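PDB 4ZOC: Lin1840 protein from Listeria innocua serovar 6a, which probably hydrolyses terminal, non-reducing beta-D-glucosyl residues with release of beta-D-glucose, as a beta-glucosidase involved in beta-1,2-glucan metabolism. Local coordinates for residues D242-P245 / A246-K250; I268-W271 / G272-A275; I393-G397 / P398-S402. The protein carries 2 engineered substitutions. All coordinates share one frame; numbering follows the deposited sequence.

Contact 1: residues D242-P245 / A246-K250; sequences DGIP and ATMNK
P245 turns the chain out of strand 244-245, and its carbonyl takes the hydrogen bond that closes the turn. M248 N reaches P245 O at 3.0 Å with an N-H...O angle of 136°, so the bond is bent, and the donor stands 44° above the carbonyl plane instead of lying on a lone pair. One residue further on, N249 N bonds to A246 O at 3.1 Å, giving two successive i to i+3 bonds through the 3-10 segment 246-247. The ring of P245 packs as well: its CB lies 4.3 Å from CG of M248. I244 reaches the same methionine with CG2, which also rests 3.8 Å from CA of N249. That branch is therefore laid against both M248 and N249, while CB of I244 meets the asparagine amide at ND2.

The amide of N249 works in two directions. With CG anti to the backbone N (chi1 -172°), the side chain runs back over I244, and ND2 gives a weak bond to I244 O at 3.5 Å. OD1 accepts from L252 N, which makes N249 the N-cap of helix 250-260.

The nine residues thus carry a short antiparallel hairpin, 240-241 with 244-245, into that helix. P245 touches V240 and N249 touches V241 on the partner strand. M248 packs on F292 of helix 286-295.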
loop_
_atom_site.group_PDB
_atom_site.type_symbol
_atom_site.label_atom_id
_atom_site.label_comp_id
_atom_site.label_asym_id
_atom_site.label_seq_id
_atom_site.Cartn_x
_atom_site.Cartn_y
_atom_site.Cartn_z
ATOM N N ASP A 242 11.740 -3.268 -7.670
ATOM C CA ASP A 242 11.234 -3.012 -8.995
ATOM C C ASP A 242 11.237 -4.238 -9.937
ATOM O O ASP A 242 11.769 -4.211 -11.059
ATOM C CB ASP A 242 11.969 -1.818 -9.596
ATOM C CG ASP A 242 11.169 -1.152 -10.716
ATOM O OD1 ASP A 242 10.049 -1.537 -11.036
ATOM O OD2 ASP A 242 11.747 -0.218 -11.278
ATOM N N GLY A 243 10.560 -5.286 -9.464
ATOM C CA GLY A 243 10.313 -6.498 -10.224
ATOM C C GLY A 243 11.468 -7.498 -10.273
ATOM O O GLY A 243 11.246 -8.591 -10.735
ATOM N N ILE A 244 12.650 -7.136 -9.757
ATOM C CA ILE A 244 13.774 -8.104 -9.712
ATOM C C ILE A 244 14.143 -8.430 -8.310
ATOM O O ILE A 244 14.505 -7.544 -7.541
ATOM C CB ILE A 244 14.991 -7.630 -10.508
ATOM C CG1 ILE A 244 14.543 -7.247 -11.900
ATOM C CG2 ILE A 244 16.097 -8.654 -10.549
ATOM C CD1 ILE A 244 15.673 -6.556 -12.680
ATOM N N PRO A 245 14.092 -9.749 -7.971
ATOM C CA PRO A 245 14.511 -10.148 -6.620
ATOM C C PRO A 245 15.831 -9.517 -6.222
ATOM O O PRO A 245 16.810 -9.587 -6.992
ATOM C CB PRO A 245 14.616 -11.663 -6.744
ATOM C CG PRO A 245 13.593 -11.983 -7.732
ATOM C CD PRO A 245 13.759 -10.920 -8.785
ATOM N N ALA A 246 15.904 -8.920 -5.024
ATOM C CA ALA A 246 17.096 -8.182 -4.642
ATOM C C ALA A 246 18.392 -8.996 -4.852
ATOM O O ALA A 246 19.449 -8.457 -5.257
ATOM C CB ALA A 246 16.984 -7.725 -3.182
ATOM N N THR A 247 18.333 -10.289 -4.561
ATOM C CA THR A 247 19.535 -11.161 -4.542
ATOM C C THR A 247 20.196 -11.226 -5.912
ATOM O O THR A 247 21.438 -11.290 -5.990
ATOM C CB THR A 247 19.141 -12.579 -4.025
ATOM O OG1 THR A 247 18.618 -12.378 -2.686
ATOM C CG2 THR A 247 20.325 -13.569 -4.006
ATOM N N MET A 248 19.386 -11.172 -6.963
ATOM C CA MET A 248 19.967 -11.152 -8.342
ATOM C C MET A 248 19.763 -9.831 -9.056
ATOM O O MET A 248 19.777 -9.780 -10.301
ATOM C CB MET A 248 19.395 -12.315 -9.184
ATOM C CG MET A 248 17.896 -12.322 -9.419
ATOM S SD MET A 248 17.318 -13.454 -10.686
ATOM C CE MET A 248 17.606 -12.453 -12.166
ATOM N N ASN A 249 19.593 -8.750 -8.291
ATOM C CA ASN A 249 19.353 -7.454 -8.916
ATOM C C ASN A 249 20.674 -6.728 -9.145
ATOM O O ASN A 249 21.262 -6.241 -8.234
ATOM C CB ASN A 249 18.387 -6.675 -8.095
ATOM C CG ASN A 249 17.947 -5.405 -8.761
ATOM O OD1 ASN A 249 18.714 -4.755 -9.421
ATOM N ND2 ASN A 249 16.670 -5.043 -8.551
ATOM N N LYS A 250 21.165 -6.741 -10.397
ATOM C CA LYS A 250 22.494 -6.246 -10.687
ATOM C C LYS A 250 22.583 -4.803 -10.460
ATOM O O LYS A 250 23.584 -4.281 -9.948
ATOM C CB LYS A 250 22.939 -6.511 -12.167
ATOM C CG LYS A 250 22.893 -7.904 -12.595
ATOM C CD LYS A 250 23.514 -8.088 -14.001
ATOM C CE LYS A 250 22.622 -8.932 -14.893
ATOM N NZ LYS A 250 22.598 -10.386 -14.494
#

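Contact 2: residues I268-W271 / G272-A275; sequences ISAW and GAVA. Engineered in segment 268-271: A270 (natural residue Asp). With BGC (beta-D-glucopyranose), chain G.
A270 O receives the amide of A273 at 3.0 Å along a nearly straight bond (171°), closing a type II beta turn whose two central residues are W271 and G272. The positive phi of G272 suits the third place of such a turn. A270, an engineered alanine in place of the natural Asp, brings CB to 4.1 Å from CB of A273.

S269 works on the same carbonyl from the other side. Its OG is set between the backbone N and the carbonyl carbon (chi1 80°) and donates to A270 O at 2.8 Å, so two donors hold that oxygen from opposite faces of the carbonyl plane. A water donates to S269 OG at 3.0 Å and accepts from V274 N at 2.8 Å, bridging the serine to the start of the weakly bonded helix 273-276. Alongside the bridge, CG2 of V274, the branch beside the backbone N, packs 3.8 Å from CB of S269.

The turn follows strand 266-268 of the TIM barrel of a glycoside hydrolase family 3 enzyme, at the C-terminal end of the strand, the side on which such barrels bind substrate.

In W271, chi1 of -176° swings the indole away from its own backbone nitrogen, and one indole face receives the bound glucose. C1 of the sugar sits 3.7 Å above the centre of the ring system, and C3 comes within 3.9 Å of W271 CD1. C5 approaches the same face, and the axial hydrogens of these three carbons share one side of beta-glucopyranose, a geometry consistent with CH-pi contact. E473 hydrogen-bonds the sugar, as does R572 of the second subunit, and that arginine also bonds to W271 O.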
loop_
_atom_site.group_PDB
_atom_site.type_symbol
_atom_site.label_atom_id
_atom_site.label_comp_id
_atom_site.label_asym_id
_atom_site.label_seq_id
_atom_site.Cartn_x
_atom_site.Cartn_y
_atom_site.Cartn_z
ATOM N N ILE A 268 26.180 -11.241 1.494
ATOM C CA ILE A 268 25.632 -12.573 1.823
ATOM C C ILE A 268 24.146 -12.578 1.512
ATOM O O ILE A 268 23.442 -11.563 1.692
ATOM C CB ILE A 268 25.905 -12.914 3.370
ATOM C CG1 ILE A 268 25.463 -14.363 3.694
ATOM C CG2 ILE A 268 25.236 -11.890 4.295
ATOM C CD1 ILE A 268 25.677 -14.779 5.196
ATOM N N SER A 269 23.664 -13.683 0.991
ATOM C CA SER A 269 22.251 -13.860 0.790
ATOM C C SER A 269 21.515 -13.987 2.068
ATOM O O SER A 269 22.021 -14.549 3.036
ATOM C CB SER A 269 21.954 -15.086 -0.103
ATOM O OG SER A 269 22.007 -16.348 0.590
ATOM N N ALA A 270 20.264 -13.503 2.091
ATOM C CA ALA A 270 19.328 -13.967 3.085
ATOM C C ALA A 270 19.143 -15.499 2.919
ATOM O O ALA A 270 19.541 -16.091 1.853
ATOM C CB ALA A 270 18.020 -13.199 2.991
ATOM N N TRP A 271 18.521 -16.174 3.915
ATOM C CA TRP A 271 18.434 -17.615 3.907
ATOM C C TRP A 271 17.685 -18.152 2.693
ATOM O O TRP A 271 16.535 -17.863 2.499
ATOM C CB TRP A 271 17.800 -18.143 5.158
ATOM C CG TRP A 271 17.747 -19.663 5.308
ATOM C CD1 TRP A 271 17.041 -20.534 4.543
ATOM C CD2 TRP A 271 18.389 -20.451 6.311
ATOM N NE1 TRP A 271 17.172 -21.803 5.006
ATOM C CE2 TRP A 271 17.988 -21.783 6.107
ATOM C CE3 TRP A 271 19.140 -20.147 7.435
ATOM C CZ2 TRP A 271 18.406 -22.831 6.938
ATOM C CZ3 TRP A 271 19.596 -21.185 8.229
ATOM C CH2 TRP A 271 19.192 -22.499 8.006
ATOM N N GLY A 272 18.402 -18.966 1.894
ATOM C CA GLY A 272 17.881 -19.553 0.712
ATOM C C GLY A 272 17.522 -18.577 -0.420
ATOM O O GLY A 272 16.977 -19.036 -1.432
ATOM N N ALA A 273 17.842 -17.270 -0.313
ATOM C CA ALA A 273 17.315 -16.310 -1.243
ATOM C C ALA A 273 17.926 -16.499 -2.643
ATOM O O ALA A 273 17.360 -16.053 -3.669
ATOM C CB ALA A 273 17.625 -14.902 -0.749
ATOM N N VAL A 274 19.090 -17.125 -2.722
ATOM C CA VAL A 274 19.633 -17.440 -4.070
ATOM C C VAL A 274 18.717 -18.443 -4.809
ATOM O O VAL A 274 18.298 -18.176 -5.931
ATOM C CB VAL A 274 21.088 -17.970 -3.996
ATOM C CG1 VAL A 274 21.502 -18.417 -5.373
ATOM C CG2 VAL A 274 22.059 -16.886 -3.457
ATOM N N ALA A 275 18.388 -19.576 -4.167
ATOM C CA ALA A 275 17.517 -20.622 -4.719
ATOM C C ALA A 275 16.117 -20.079 -4.992
ATOM O O ALA A 275 15.444 -20.413 -5.974
ATOM C CB ALA A 275 17.487 -21.822 -3.766
HETATM C C2 BGC G . 14.282 -21.213 8.263
HETATM C C3 BGC G . 14.211 -20.115 7.147
HETATM C C4 BGC G . 14.341 -18.656 7.718
HETATM C C5 BGC G . 15.593 -18.653 8.624
HETATM C C6 BGC G . 15.763 -17.279 9.190
HETATM C C1 BGC G . 15.562 -21.028 8.994
HETATM O O1 BGC G . 15.734 -22.066 9.988
HETATM O O2 BGC G . 14.227 -22.527 7.716
HETATM O O3 BGC G . 12.989 -20.278 6.397
HETATM O O4 BGC G . 14.353 -17.612 6.672
HETATM O O5 BGC G . 15.563 -19.744 9.602
HETATM O O6 BGC G . 14.665 -17.039 10.065
HETATM O O HOH W 1 20.540 -18.577 -0.753
#

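Contact 3: residues I393-G397 / P398-S402; sequences IALVG and PLATS
Apolar contact joins L395 of strand 393-397 to A400 in the turn that follows. A chi1 of 172° carries the branch point of L395 out towards the turn, so that CG lies 3.8 Å from CB of A400 while CD2 comes to 3.7 Å from A400 O. The alanine methyl is shared: the same CB also sits 3.3 Å from G397 O.

Hydrogen bonding shapes the turn itself. A400 N donates to G397 O at 3.3 Å, at 160° but 65° out of the carbonyl plane, closing a type I beta turn from G397 to A400 with P398 and L399 at its corners. The backbone angles of G397 would press a CB against the carbonyl O of V396, so they suit glycine.

This turn follows strand 393-397, which runs between parallel neighbours 459-465 and 432-436 in the mixed sheet of the family's C-terminal alpha/beta domain. L395 packs from that sheet onto V421, E422 and L425 of helix 421-426.

Water forms the third kind of link. One molecule accepts from T401 N at 2.9 Å and lies 2.9 Å from G397 O, to which it can donate, although more acceptors surround it than it has protons.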
loop_
_atom_site.group_PDB
_atom_site.type_symbol
_atom_site.label_atom_id
_atom_site.label_comp_id
_atom_site.label_asym_id
_atom_site.label_seq_id
_atom_site.Cartn_x
_atom_site.Cartn_y
_atom_site.Cartn_z
ATOM N N ILE A 393 -1.733 -3.740 44.810
ATOM C CA ILE A 393 -1.817 -3.964 43.368
ATOM C C ILE A 393 -2.475 -5.305 43.109
ATOM O O ILE A 393 -2.037 -6.366 43.582
ATOM C CB ILE A 393 -0.415 -3.993 42.724
ATOM C CG1 ILE A 393 0.189 -2.601 42.792
ATOM C CG2 ILE A 393 -0.556 -4.501 41.277
ATOM C CD1 ILE A 393 1.681 -2.535 42.401
ATOM N N ALA A 394 -3.525 -5.293 42.325
ATOM C CA ALA A 394 -3.981 -6.515 41.643
ATOM C C ALA A 394 -3.358 -6.529 40.247
ATOM O O ALA A 394 -3.603 -5.657 39.392
ATOM C CB ALA A 394 -5.500 -6.571 41.535
ATOM N N LEU A 395 -2.544 -7.542 40.052
ATOM C CA LEU A 395 -1.782 -7.760 38.801
ATOM C C LEU A 395 -2.542 -8.840 38.037
ATOM O O LEU A 395 -2.605 -9.996 38.450
ATOM C CB LEU A 395 -0.341 -8.212 39.111
ATOM C CG LEU A 395 0.436 -8.644 37.865
ATOM C CD1 LEU A 395 0.629 -7.558 36.832
ATOM C CD2 LEU A 395 1.774 -9.171 38.273
ATOM N N VAL A 396 -3.155 -8.476 36.945
ATOM C CA VAL A 396 -3.972 -9.435 36.240
ATOM C C VAL A 396 -3.686 -9.475 34.744
ATOM O O VAL A 396 -3.275 -8.462 34.167
ATOM C CB VAL A 396 -5.484 -9.235 36.493
ATOM C CG1 VAL A 396 -5.819 -9.084 38.003
ATOM C CG2 VAL A 396 -5.943 -8.010 35.865
ATOM N N GLY A 397 -3.962 -10.630 34.130
ATOM C CA GLY A 397 -3.860 -10.775 32.711
ATOM C C GLY A 397 -2.812 -11.714 32.191
ATOM O O GLY A 397 -2.136 -12.378 32.956
ATOM N N PRO A 398 -2.706 -11.808 30.864
ATOM C CA PRO A 398 -1.805 -12.790 30.260
ATOM C C PRO A 398 -0.326 -12.526 30.355
ATOM O O PRO A 398 0.438 -13.513 30.248
ATOM C CB PRO A 398 -2.267 -12.855 28.830
ATOM C CG PRO A 398 -2.910 -11.553 28.562
ATOM C CD PRO A 398 -3.538 -11.151 29.866
ATOM N N LEU A 399 0.050 -11.289 30.631
ATOM C CA LEU A 399 1.441 -10.863 30.835
ATOM C C LEU A 399 1.788 -10.735 32.348
ATOM O O LEU A 399 2.900 -10.306 32.714
ATOM C CB LEU A 399 1.803 -9.571 30.064
ATOM C CG LEU A 399 2.388 -9.808 28.668
ATOM C CD1 LEU A 399 3.818 -10.373 28.800
ATOM C CD2 LEU A 399 1.499 -10.784 27.892
ATOM N N ALA A 400 0.864 -11.151 33.244
ATOM C CA ALA A 400 1.109 -11.061 34.679
ATOM C C ALA A 400 2.281 -11.994 35.100
ATOM O O ALA A 400 3.180 -11.598 35.841
ATOM C CB ALA A 400 -0.114 -11.471 35.461
ATOM N N THR A 401 2.226 -13.207 34.598
ATOM C CA THR A 401 3.227 -14.219 34.890
ATOM C C THR A 401 3.933 -14.778 33.688
ATOM O O THR A 401 4.901 -15.569 33.869
ATOM C CB THR A 401 2.616 -15.430 35.648
ATOM O OG1 THR A 401 1.754 -16.194 34.816
ATOM C CG2 THR A 401 1.864 -14.968 36.886
ATOM N N SER A 402 3.483 -14.473 32.483
ATOM C CA SER A 402 4.097 -15.085 31.298
ATOM C C SER A 402 5.603 -14.800 31.275
ATOM O O SER A 402 6.018 -13.641 31.400
ATOM C CB SER A 402 3.496 -14.565 30.010
ATOM O OG SER A 402 4.173 -15.053 28.891
HETATM O O HOH W 2 0.034 -14.322 33.109
#

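In the fold
The three contacts follow one another along the chain, and none nests in or crosses another; each closes a tight turn following a strand. Contact 1 leads from the hairpin at 240-245 into helix 250-260. Contact 2 next links barrel strand 266-268 to helix 273-276. These two touch: T247 OG1 is 3.3 Å from A273 CB, and T247 CG2 is 3.8 Å from V274 CG2. T236 on strand 233-236 joins them too, its OG1 hydrogen-bonding both T247 OG1 and A270 N. Contact 3 belongs to the separate C-terminal alpha/beta domain, its centre about 41 Å from that of contact 2 and its nearest atoms about 27 Å away.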